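Local coordinates for proton-dependent oligopeptide transporter family protein (PDB 6EI3), which probably couples the uptake of small peptides across the membrane to the movement of protons, as other members of the POT family do, at residues A[294-299]-A[438-443]; A[303-308]-A[372-377]; A[445-450]-A[480-485]. All blocks are in the same frame, centred on the assembly; numbering follows the deposited sequence.

Overall arrangement
Two shared helices tie the contacts together. Helix 281-306 serves contacts 1 and 2, whose centres are 14 Å apart, and helix 430-456 serves contacts 1 and 3, 12 Å apart. Contacts 2 and 3 lie closest, at 9 Å, and are joined by the polar pair Asp307 OD2 and Asn445 ND2, 2.8 Å apart and probably hydrogen-bonded. Between contacts 1 and 2, Thr440 CG2 packs 3.8 Å from Phe303 CD2. Along the chain, contact 2 is nested within the loop that contact 1 closes, and contact 3 follows both. One monoacylglycerol, chain O, touches contacts 1 and 3; two others line the outer side of helix 363-389 in contact 2.

Contact 1: A[294-299]-A[438-443]; sequences VIFALV and YLTTTV. With 78M ((2S)-2,3-dihydroxypropyl(7Z)-pentadec-7-enoate), chain O.
Thr440 sets its side chain against the base of Phe296, and the two cross at about a right angle where helices 281-306 and 430-456 come together. The CA atoms of this pair are 6.1 Å apart, near enough for a side chain of one helix to reach the backbone of the other. Both branches of the threonine are used. With chi1 at -57°, its methyl lies anti to the backbone N, and CG2 comes within 3.3 Å of the carbonyl oxygen Phe296 O, a tight approach. The same methyl meets Val299 CG1 at 4.0 Å, one turn further along the helix. The hydroxyl branch packs on the phenylalanine: OG1 of Thr440 is 3.4 Å from Phe296 CB and 3.7 Å from CG, approaching the ring obliquely. Its polar need is met within its own helix by a hydrogen bond to Phe436 O, so the hydroxyl can be buried beside carbon.

Another flank of helix 281-306 meets the monoacylglycerol of chain O. Val294 CG2 is 3.4 Å from the ester oxygen O2, and Ala297 CB is 3.7 Å from the acyl carbon C7. Around this pairing, the Phe296 ring also meets Trp437, Thr440 touches Phe303 further along helix 281-306, and helix 471-495 packs Phe490 against Val299.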
# COMPACT_ATOMS: atom_id res chain seq x y z
N VAL A 294 -3.77 15.28 4.60
CA VAL A 294 -5.23 15.21 4.70
C VAL A 294 -5.81 14.47 3.48
O VAL A 294 -6.62 13.56 3.66
CB VAL A 294 -5.91 16.58 4.96
CG1 VAL A 294 -7.43 16.44 5.00
CG2 VAL A 294 -5.40 17.18 6.27
N ILE A 295 -5.39 14.86 2.26
CA ILE A 295 -5.80 14.20 1.01
C ILE A 295 -5.48 12.69 1.09
O ILE A 295 -6.36 11.86 0.81
CB ILE A 295 -5.14 14.92 -0.21
CG1 ILE A 295 -5.86 16.25 -0.49
CG2 ILE A 295 -5.13 14.06 -1.47
CD1 ILE A 295 -4.95 17.41 -0.85
N PHE A 296 -4.24 12.33 1.53
CA PHE A 296 -3.81 10.93 1.70
C PHE A 296 -4.66 10.19 2.73
O PHE A 296 -5.04 9.05 2.49
CB PHE A 296 -2.31 10.83 2.06
CG PHE A 296 -1.31 11.04 0.93
CD1 PHE A 296 -1.73 11.42 -0.34
CD2 PHE A 296 0.05 10.85 1.15
CE1 PHE A 296 -0.81 11.63 -1.37
CE2 PHE A 296 0.97 11.06 0.11
CZ PHE A 296 0.54 11.44 -1.14
N ALA A 297 -4.99 10.83 3.86
CA ALA A 297 -5.82 10.22 4.92
C ALA A 297 -7.20 9.81 4.37
O ALA A 297 -7.73 8.74 4.70
CB ALA A 297 -5.99 11.20 6.09
N LEU A 298 -7.76 10.66 3.52
CA LEU A 298 -9.07 10.48 2.89
C LEU A 298 -9.09 9.44 1.79
O LEU A 298 -10.16 8.99 1.39
CB LEU A 298 -9.60 11.84 2.40
CG LEU A 298 -9.99 12.80 3.51
CD1 LEU A 298 -10.25 14.21 2.97
CD2 LEU A 298 -11.21 12.29 4.28
N VAL A 299 -7.90 9.06 1.30
CA VAL A 299 -7.67 8.03 0.29
C VAL A 299 -7.50 6.64 0.95
O VAL A 299 -7.71 5.63 0.27
CB VAL A 299 -6.47 8.40 -0.65
CG1 VAL A 299 -5.90 7.18 -1.39
CG2 VAL A 299 -6.91 9.45 -1.67
N TYR A 438 3.17 5.47 1.36
CA TYR A 438 3.28 4.09 1.85
C TYR A 438 2.41 3.90 3.08
O TYR A 438 1.71 2.90 3.18
CB TYR A 438 4.74 3.74 2.20
CG TYR A 438 5.66 3.70 1.01
CD1 TYR A 438 5.25 3.14 -0.20
CD2 TYR A 438 6.96 4.17 1.10
CE1 TYR A 438 6.10 3.10 -1.30
CE2 TYR A 438 7.83 4.11 0.01
CZ TYR A 438 7.40 3.58 -1.19
OH TYR A 438 8.25 3.50 -2.26
N LEU A 439 2.40 4.87 3.99
CA LEU A 439 1.58 4.82 5.19
C LEU A 439 0.07 4.85 4.87
O LEU A 439 -0.71 4.40 5.69
CB LEU A 439 1.95 5.94 6.19
CG LEU A 439 3.36 5.85 6.80
CD1 LEU A 439 3.63 7.06 7.70
CD2 LEU A 439 3.58 4.53 7.57
N THR A 440 -0.32 5.39 3.69
CA THR A 440 -1.71 5.43 3.23
C THR A 440 -2.23 3.99 3.05
O THR A 440 -3.33 3.69 3.49
CB THR A 440 -1.84 6.34 1.98
OG1 THR A 440 -1.35 7.62 2.33
CG2 THR A 440 -3.25 6.49 1.49
N THR A 441 -1.39 3.10 2.47
CA THR A 441 -1.70 1.67 2.33
C THR A 441 -1.71 1.03 3.71
O THR A 441 -2.63 0.26 3.98
CB THR A 441 -0.67 0.98 1.44
OG1 THR A 441 -0.82 1.48 0.13
CG2 THR A 441 -0.84 -0.56 1.42
N THR A 442 -0.69 1.32 4.58
CA THR A 442 -0.65 0.75 5.94
C THR A 442 -1.99 1.04 6.62
O THR A 442 -2.63 0.11 7.11
CB THR A 442 0.54 1.32 6.76
OG1 THR A 442 1.76 0.80 6.24
CG2 THR A 442 0.48 0.95 8.25
N VAL A 443 -2.43 2.33 6.62
CA VAL A 443 -3.66 2.76 7.31
C VAL A 443 -4.92 2.13 6.64
O VAL A 443 -5.78 1.65 7.38
CB VAL A 443 -3.74 4.29 7.51
CG1 VAL A 443 -5.04 4.72 8.18
CG2 VAL A 443 -2.55 4.78 8.34
O21 78M O . -6.56 21.77 5.09
C20 78M O . -5.40 21.51 5.87
C18 78M O . -5.73 20.75 7.12
O19 78M O . -6.68 21.48 7.91
C17 78M O . -4.51 20.44 7.95
O2 78M O . -4.89 19.35 8.83
C1 78M O . -3.92 18.68 9.46
O1 78M O . -2.76 19.02 9.47
C2 78M O . -4.46 17.45 10.14
C3 78M O . -3.87 16.16 9.59
C4 78M O . -4.90 15.04 9.45
C5 78M O . -4.66 13.84 10.35
C6 78M O . -3.60 12.86 9.84
C7 78M O . -4.20 11.62 9.27
C8 78M O . -4.16 10.40 9.79
C9 78M O . -4.78 9.17 9.20
C10 78M O . -6.23 8.99 9.67
C11 78M O . -7.21 8.67 8.56
C12 78M O . -8.62 9.21 8.83
C13 78M O . -9.61 9.05 7.68
C15 78M O . -11.41 7.66 6.63
C14 78M O . -10.23 7.68 7.55

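Contact 2: A[303-308]-A[372-377]; sequences FSLFDQ and AFSGVA. With 78M ((2S)-2,3-dihydroxypropyl(7Z)-pentadec-7-enoate), chain J; 78M ((2S)-2,3-dihydroxypropyl(7Z)-pentadec-7-enoate), chain F.
Leu305 and Ser374 carry the van der Waals contact, an apolar methyl set against polar atoms of the other helix, with the CA atoms of Leu305 and Ser374 6.8 Å apart. A single methyl does the touching: CD2 of Leu305 is 3.4 Å from the carbonyl oxygen Ser374 O and 3.5 Å from Ser374 OG. It also reaches Gly375 N at 4.0 Å.

The polar bonds stay local, within a segment or to residues close by in sequence. Ser374 OG, placed between the backbone N and the carbonyl carbon by chi1 of 83°, bonds to Ile371 O and so turns back onto its own helix while its flank meets the leucine. Gln308 NE2 donates to Ser304 O over 2.8 Å in a nearly straight bond (168°). Ser304 O lies in the amide plane of Gln308, whereas NE2 stands 48° out of the Ser304 carbonyl plane. Gln308 OE1 bonds to Thr312 OG1, so both ends of the amide are held and its rotation is probably fixed.

Lipid contacts occupy the outer side of helix 363-389. Phe373 CE1 is 3.8 Å from C15 of the monoacylglycerol of chain F, which lies at the ring edge, and Ala372 CB is 3.7 Å from C13 of the monoacylglycerol of chain J.

Helix 471-495 completes the packing, with Ala483 touching both Leu305 and Ser374. The result is a buried helix interface backed by lipid, in keeping with the all-helical membrane fold of the Major Facilitator Superfamily.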
# COMPACT_ATOMS: atom_id res chain seq x y z
N PHE A 303 -7.54 1.97 -0.29
CA PHE A 303 -6.61 0.86 -0.06
C PHE A 303 -7.22 -0.26 0.77
O PHE A 303 -6.84 -1.41 0.57
CB PHE A 303 -5.28 1.34 0.51
CG PHE A 303 -4.49 2.07 -0.55
CD1 PHE A 303 -3.90 1.36 -1.60
CD2 PHE A 303 -4.35 3.45 -0.52
CE1 PHE A 303 -3.20 2.04 -2.61
CE2 PHE A 303 -3.64 4.13 -1.53
CZ PHE A 303 -3.10 3.42 -2.58
N SER A 304 -8.23 0.07 1.64
CA SER A 304 -8.99 -0.93 2.40
C SER A 304 -9.68 -1.84 1.42
O SER A 304 -9.70 -3.04 1.59
CB SER A 304 -10.07 -0.26 3.26
OG SER A 304 -9.48 0.63 4.18
N LEU A 305 -10.28 -1.25 0.39
CA LEU A 305 -11.03 -1.96 -0.65
C LEU A 305 -10.12 -2.62 -1.67
O LEU A 305 -10.38 -3.74 -2.12
CB LEU A 305 -11.99 -0.97 -1.32
CG LEU A 305 -13.37 -0.81 -0.65
CD1 LEU A 305 -13.30 -0.05 0.68
CD2 LEU A 305 -14.32 -0.07 -1.56
N PHE A 306 -9.02 -1.95 -2.02
CA PHE A 306 -8.10 -2.45 -3.03
C PHE A 306 -7.33 -3.71 -2.59
O PHE A 306 -7.28 -4.67 -3.35
CB PHE A 306 -7.15 -1.31 -3.48
CG PHE A 306 -6.19 -1.72 -4.57
CD1 PHE A 306 -6.64 -1.95 -5.86
CD2 PHE A 306 -4.83 -1.86 -4.31
CE1 PHE A 306 -5.76 -2.34 -6.87
CE2 PHE A 306 -3.95 -2.26 -5.31
CZ PHE A 306 -4.42 -2.49 -6.59
N ASP A 307 -6.73 -3.70 -1.38
CA ASP A 307 -5.90 -4.82 -0.90
C ASP A 307 -6.70 -6.10 -0.56
O ASP A 307 -6.12 -7.19 -0.52
CB ASP A 307 -5.00 -4.38 0.27
CG ASP A 307 -3.76 -3.62 -0.26
OD1 ASP A 307 -3.21 -4.04 -1.31
OD2 ASP A 307 -3.36 -2.61 0.36
N GLN A 308 -8.02 -6.00 -0.43
CA GLN A 308 -8.90 -7.15 -0.17
C GLN A 308 -9.13 -8.04 -1.41
O GLN A 308 -9.73 -9.10 -1.28
CB GLN A 308 -10.21 -6.69 0.46
CG GLN A 308 -10.08 -6.31 1.92
CD GLN A 308 -11.44 -6.00 2.48
OE1 GLN A 308 -12.22 -6.90 2.83
NE2 GLN A 308 -11.79 -4.72 2.48
N ALA A 372 -14.97 6.56 -5.48
CA ALA A 372 -16.36 6.24 -5.77
C ALA A 372 -16.48 4.93 -6.59
O ALA A 372 -17.28 4.06 -6.22
CB ALA A 372 -17.01 7.41 -6.51
N PHE A 373 -15.65 4.76 -7.65
CA PHE A 373 -15.66 3.54 -8.47
C PHE A 373 -15.23 2.30 -7.70
O PHE A 373 -15.78 1.22 -7.97
CB PHE A 373 -14.84 3.70 -9.75
CG PHE A 373 -15.67 4.23 -10.90
CD1 PHE A 373 -16.51 3.38 -11.62
CD2 PHE A 373 -15.64 5.57 -11.25
CE1 PHE A 373 -17.30 3.87 -12.67
CE2 PHE A 373 -16.41 6.05 -12.31
CZ PHE A 373 -17.24 5.20 -13.01
N SER A 374 -14.34 2.44 -6.70
CA SER A 374 -13.95 1.31 -5.85
C SER A 374 -15.19 0.91 -5.00
O SER A 374 -15.42 -0.28 -4.80
CB SER A 374 -12.72 1.65 -5.00
OG SER A 374 -13.03 2.36 -3.80
N GLY A 375 -16.01 1.88 -4.63
CA GLY A 375 -17.28 1.65 -3.93
C GLY A 375 -18.25 0.88 -4.81
O GLY A 375 -18.86 -0.10 -4.36
N VAL A 376 -18.35 1.27 -6.09
CA VAL A 376 -19.21 0.61 -7.10
C VAL A 376 -18.77 -0.85 -7.30
O VAL A 376 -19.62 -1.73 -7.39
CB VAL A 376 -19.28 1.43 -8.43
CG1 VAL A 376 -20.19 0.75 -9.47
CG2 VAL A 376 -19.77 2.85 -8.17
N ALA A 377 -17.44 -1.11 -7.30
CA ALA A 377 -16.86 -2.45 -7.43
C ALA A 377 -17.35 -3.33 -6.29
O ALA A 377 -17.73 -4.48 -6.52
CB ALA A 377 -15.33 -2.37 -7.40
O21 78M J . -12.79 23.91 -9.01
C20 78M J . -12.31 22.94 -8.10
C18 78M J . -13.30 21.82 -7.92
O19 78M J . -14.56 22.36 -7.49
C17 78M J . -12.82 20.77 -6.95
O2 78M J . -13.85 19.75 -6.88
C1 78M J . -13.47 18.47 -6.91
O1 78M J . -12.34 18.11 -7.08
C2 78M J . -14.64 17.55 -6.69
C3 78M J . -14.61 16.31 -7.57
C4 78M J . -15.96 15.66 -7.76
C5 78M J . -15.96 14.66 -8.90
C6 78M J . -17.24 13.84 -9.03
C7 78M J . -17.24 13.01 -10.28
C8 78M J . -17.91 11.89 -10.53
C9 78M J . -18.86 11.15 -9.62
C10 78M J . -18.24 9.89 -9.01
C11 78M J . -18.23 8.65 -9.92
C12 78M J . -19.54 7.86 -10.00
C13 78M J . -19.99 7.22 -8.69
C15 78M J . -21.93 6.35 -7.33
C14 78M J . -21.40 6.65 -8.71
O21 78M F . -27.92 -14.98 -11.27
C20 78M F . -27.63 -13.86 -10.44
C18 78M F . -27.78 -12.58 -11.22
O19 78M F . -26.85 -12.53 -12.30
C17 78M F . -27.68 -11.34 -10.35
O2 78M F . -26.30 -11.05 -10.04
C1 78M F . -25.70 -10.05 -10.70
O1 78M F . -26.12 -9.59 -11.73
C2 78M F . -24.46 -9.59 -9.99
C3 78M F . -23.69 -8.51 -10.74
C4 78M F . -23.54 -7.21 -9.96
C5 78M F . -24.53 -6.11 -10.32
C6 78M F . -24.45 -4.90 -9.40
C7 78M F . -24.06 -3.63 -10.09
C8 78M F . -22.84 -3.19 -10.29
C9 78M F . -22.44 -1.92 -10.98
C10 78M F . -22.76 -1.91 -12.49
C11 78M F . -22.86 -0.52 -13.10
C12 78M F . -21.54 0.09 -13.53
C13 78M F . -21.63 1.57 -13.85
C15 78M F . -20.47 3.65 -14.67
C14 78M F . -20.35 2.17 -14.39

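Contact 3: A[445-450]-A[480-485]; sequences NLWVLL and AAFAFL. With 78M ((2S)-2,3-dihydroxypropyl(7Z)-pentadec-7-enoate), chain C; 78M ((2S)-2,3-dihydroxypropyl(7Z)-pentadec-7-enoate), chain O.
Trp447 receives Phe482 on the face of its indole, and the approach begins at the root of the side chain. CB of Trp447 lies 3.9 Å from Phe482 CE2. Further out, CG of Trp447 is 3.9 Å from Phe482 CZ, and CD1 makes the closest touch, 3.7 Å from the same CZ. The next atom, NE1, sends its polar interaction to Thr300 OG1 in a hydrogen bond. On the benzo side, CZ2 of Trp447 meets C14 of the chain O monoacylglycerol at 3.7 Å, with C11 of that lipid at the indole edge.

The partner ring arrives edge first. Phe482 has chi1 -179°, which puts CG anti to the backbone N and carries the phenyl across to the tryptophan, although the CA atoms of Trp447 and Phe482 are 10.0 Å apart. The planes stand at 84°, and the centroids of the five-membered ring and the phenyl are 5.4 Å apart, which defines an offset edge-to-face (T-shaped) pair. Phe482 also touches Pro301 and Ser304, so helix 281-306 lies beside both aromatic residues.

The contact between helices 430-456 and 471-495 is thus made by two long side chains rather than by close backbones. Its chemistry is that of CH groups against a pi face, with the indole N-H already committed to a threonine and acyl carbons beside the rings, consistent with an apolar seam at the lipid boundary.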
# COMPACT_ATOMS: atom_id res chain seq x y z
N ASN A 445 -5.11 -0.78 5.28
CA ASN A 445 -5.09 -2.17 5.75
C ASN A 445 -5.50 -2.28 7.20
O ASN A 445 -6.15 -3.25 7.57
CB ASN A 445 -3.75 -2.87 5.45
CG ASN A 445 -3.65 -3.26 4.01
OD1 ASN A 445 -4.04 -4.36 3.62
ND2 ASN A 445 -3.26 -2.33 3.17
N LEU A 446 -5.22 -1.23 8.02
CA LEU A 446 -5.67 -1.18 9.41
C LEU A 446 -7.20 -1.19 9.44
O LEU A 446 -7.76 -1.92 10.27
CB LEU A 446 -5.11 0.05 10.17
CG LEU A 446 -5.76 0.39 11.54
CD1 LEU A 446 -5.53 -0.72 12.59
CD2 LEU A 446 -5.31 1.78 12.06
N TRP A 447 -7.87 -0.40 8.54
CA TRP A 447 -9.34 -0.37 8.54
C TRP A 447 -9.94 -1.76 8.31
O TRP A 447 -11.02 -2.03 8.82
CB TRP A 447 -9.92 0.67 7.55
CG TRP A 447 -9.39 2.08 7.66
CD1 TRP A 447 -9.10 2.91 6.62
CD2 TRP A 447 -9.09 2.81 8.86
NE1 TRP A 447 -8.66 4.12 7.09
CE2 TRP A 447 -8.65 4.09 8.46
CE3 TRP A 447 -9.19 2.53 10.23
CZ2 TRP A 447 -8.28 5.08 9.38
CZ3 TRP A 447 -8.82 3.50 11.15
CH2 TRP A 447 -8.35 4.75 10.72
N VAL A 448 -9.26 -2.62 7.51
CA VAL A 448 -9.71 -3.99 7.24
C VAL A 448 -9.59 -4.79 8.55
O VAL A 448 -10.54 -5.47 8.94
CB VAL A 448 -8.92 -4.67 6.09
CG1 VAL A 448 -9.43 -6.10 5.85
CG2 VAL A 448 -8.97 -3.85 4.80
N LEU A 449 -8.42 -4.71 9.22
CA LEU A 449 -8.19 -5.40 10.49
C LEU A 449 -9.23 -5.00 11.53
O LEU A 449 -9.78 -5.88 12.21
CB LEU A 449 -6.79 -5.12 11.04
CG LEU A 449 -5.58 -5.65 10.26
CD1 LEU A 449 -4.31 -5.51 11.13
CD2 LEU A 449 -5.76 -7.14 9.87
N LEU A 450 -9.56 -3.69 11.60
CA LEU A 450 -10.56 -3.17 12.54
C LEU A 450 -11.95 -3.69 12.25
O LEU A 450 -12.69 -3.99 13.19
CB LEU A 450 -10.55 -1.64 12.59
CG LEU A 450 -9.46 -1.01 13.48
CD1 LEU A 450 -9.54 0.52 13.45
CD2 LEU A 450 -9.55 -1.51 14.94
N ALA A 480 -18.33 -0.92 0.57
CA ALA A 480 -18.89 -0.08 -0.49
C ALA A 480 -19.37 1.25 0.09
O ALA A 480 -19.05 2.31 -0.46
CB ALA A 480 -20.07 -0.78 -1.15
N ALA A 481 -20.12 1.20 1.21
CA ALA A 481 -20.65 2.38 1.91
C ALA A 481 -19.50 3.26 2.44
O ALA A 481 -19.57 4.48 2.31
CB ALA A 481 -21.55 1.96 3.07
N PHE A 482 -18.46 2.63 3.01
CA PHE A 482 -17.26 3.27 3.55
C PHE A 482 -16.51 4.02 2.44
O PHE A 482 -16.11 5.16 2.65
CB PHE A 482 -16.36 2.21 4.24
CG PHE A 482 -15.06 2.66 4.89
CD1 PHE A 482 -15.01 3.85 5.62
CD2 PHE A 482 -13.91 1.88 4.81
CE1 PHE A 482 -13.82 4.25 6.25
CE2 PHE A 482 -12.73 2.27 5.46
CZ PHE A 482 -12.69 3.45 6.17
N ALA A 483 -16.42 3.43 1.23
CA ALA A 483 -15.78 4.08 0.08
C ALA A 483 -16.63 5.26 -0.41
O ALA A 483 -16.07 6.30 -0.74
CB ALA A 483 -15.57 3.10 -1.05
N PHE A 484 -17.96 5.10 -0.46
CA PHE A 484 -18.86 6.19 -0.89
C PHE A 484 -18.77 7.38 0.05
O PHE A 484 -18.73 8.52 -0.42
CB PHE A 484 -20.31 5.69 -1.03
CG PHE A 484 -20.52 4.73 -2.19
CD1 PHE A 484 -19.93 4.97 -3.43
CD2 PHE A 484 -21.38 3.64 -2.06
CE1 PHE A 484 -20.14 4.09 -4.51
CE2 PHE A 484 -21.59 2.77 -3.14
CZ PHE A 484 -20.97 2.99 -4.35
N LEU A 485 -18.71 7.10 1.39
CA LEU A 485 -18.58 8.13 2.41
C LEU A 485 -17.23 8.83 2.26
O LEU A 485 -17.14 10.05 2.40
CB LEU A 485 -18.72 7.49 3.81
CG LEU A 485 -18.72 8.43 5.03
CD1 LEU A 485 -20.02 9.21 5.15
CD2 LEU A 485 -18.50 7.64 6.30
O21 78M C . -17.29 20.35 -8.93
C20 78M C . -17.19 20.17 -7.52
C18 78M C . -18.18 19.13 -7.04
O19 78M C . -19.51 19.57 -7.31
C17 78M C . -18.03 18.83 -5.56
O2 78M C . -18.97 17.75 -5.32
C1 78M C . -18.73 16.91 -4.31
O1 78M C . -17.78 16.99 -3.57
C2 78M C . -19.81 15.87 -4.19
C3 78M C . -19.32 14.49 -3.79
C4 78M C . -18.53 13.77 -4.88
C5 78M C . -19.11 12.44 -5.33
C6 78M C . -19.01 11.32 -4.30
C7 78M C . -19.54 10.01 -4.80
C8 78M C . -20.66 9.40 -4.45
C9 78M C . -21.70 9.88 -3.48
C10 78M C . -21.64 9.16 -2.14
C11 78M C . -22.61 9.71 -1.10
C12 78M C . -22.53 9.04 0.27
C13 78M C . -23.26 7.70 0.39
C15 78M C . -23.61 5.59 1.74
C14 78M C . -23.05 7.00 1.72
O21 78M O . -6.56 21.77 5.09
C20 78M O . -5.40 21.51 5.87
C18 78M O . -5.73 20.75 7.12
O19 78M O . -6.68 21.48 7.91
C17 78M O . -4.51 20.44 7.95
O2 78M O . -4.89 19.35 8.83
C1 78M O . -3.92 18.68 9.46
O1 78M O . -2.76 19.02 9.47
C2 78M O . -4.46 17.45 10.14
C3 78M O . -3.87 16.16 9.59
C4 78M O . -4.90 15.04 9.45
C5 78M O . -4.66 13.84 10.35
C6 78M O . -3.60 12.86 9.84
C7 78M O . -4.20 11.62 9.27
C8 78M O . -4.16 10.40 9.79
C9 78M O . -4.78 9.17 9.20
C10 78M O . -6.23 8.99 9.67
C11 78M O . -7.21 8.67 8.56
C12 78M O . -8.62 9.21 8.83
C13 78M O . -9.61 9.05 7.68
C15 78M O . -11.41 7.66 6.63
C14 78M O . -10.23 7.68 7.55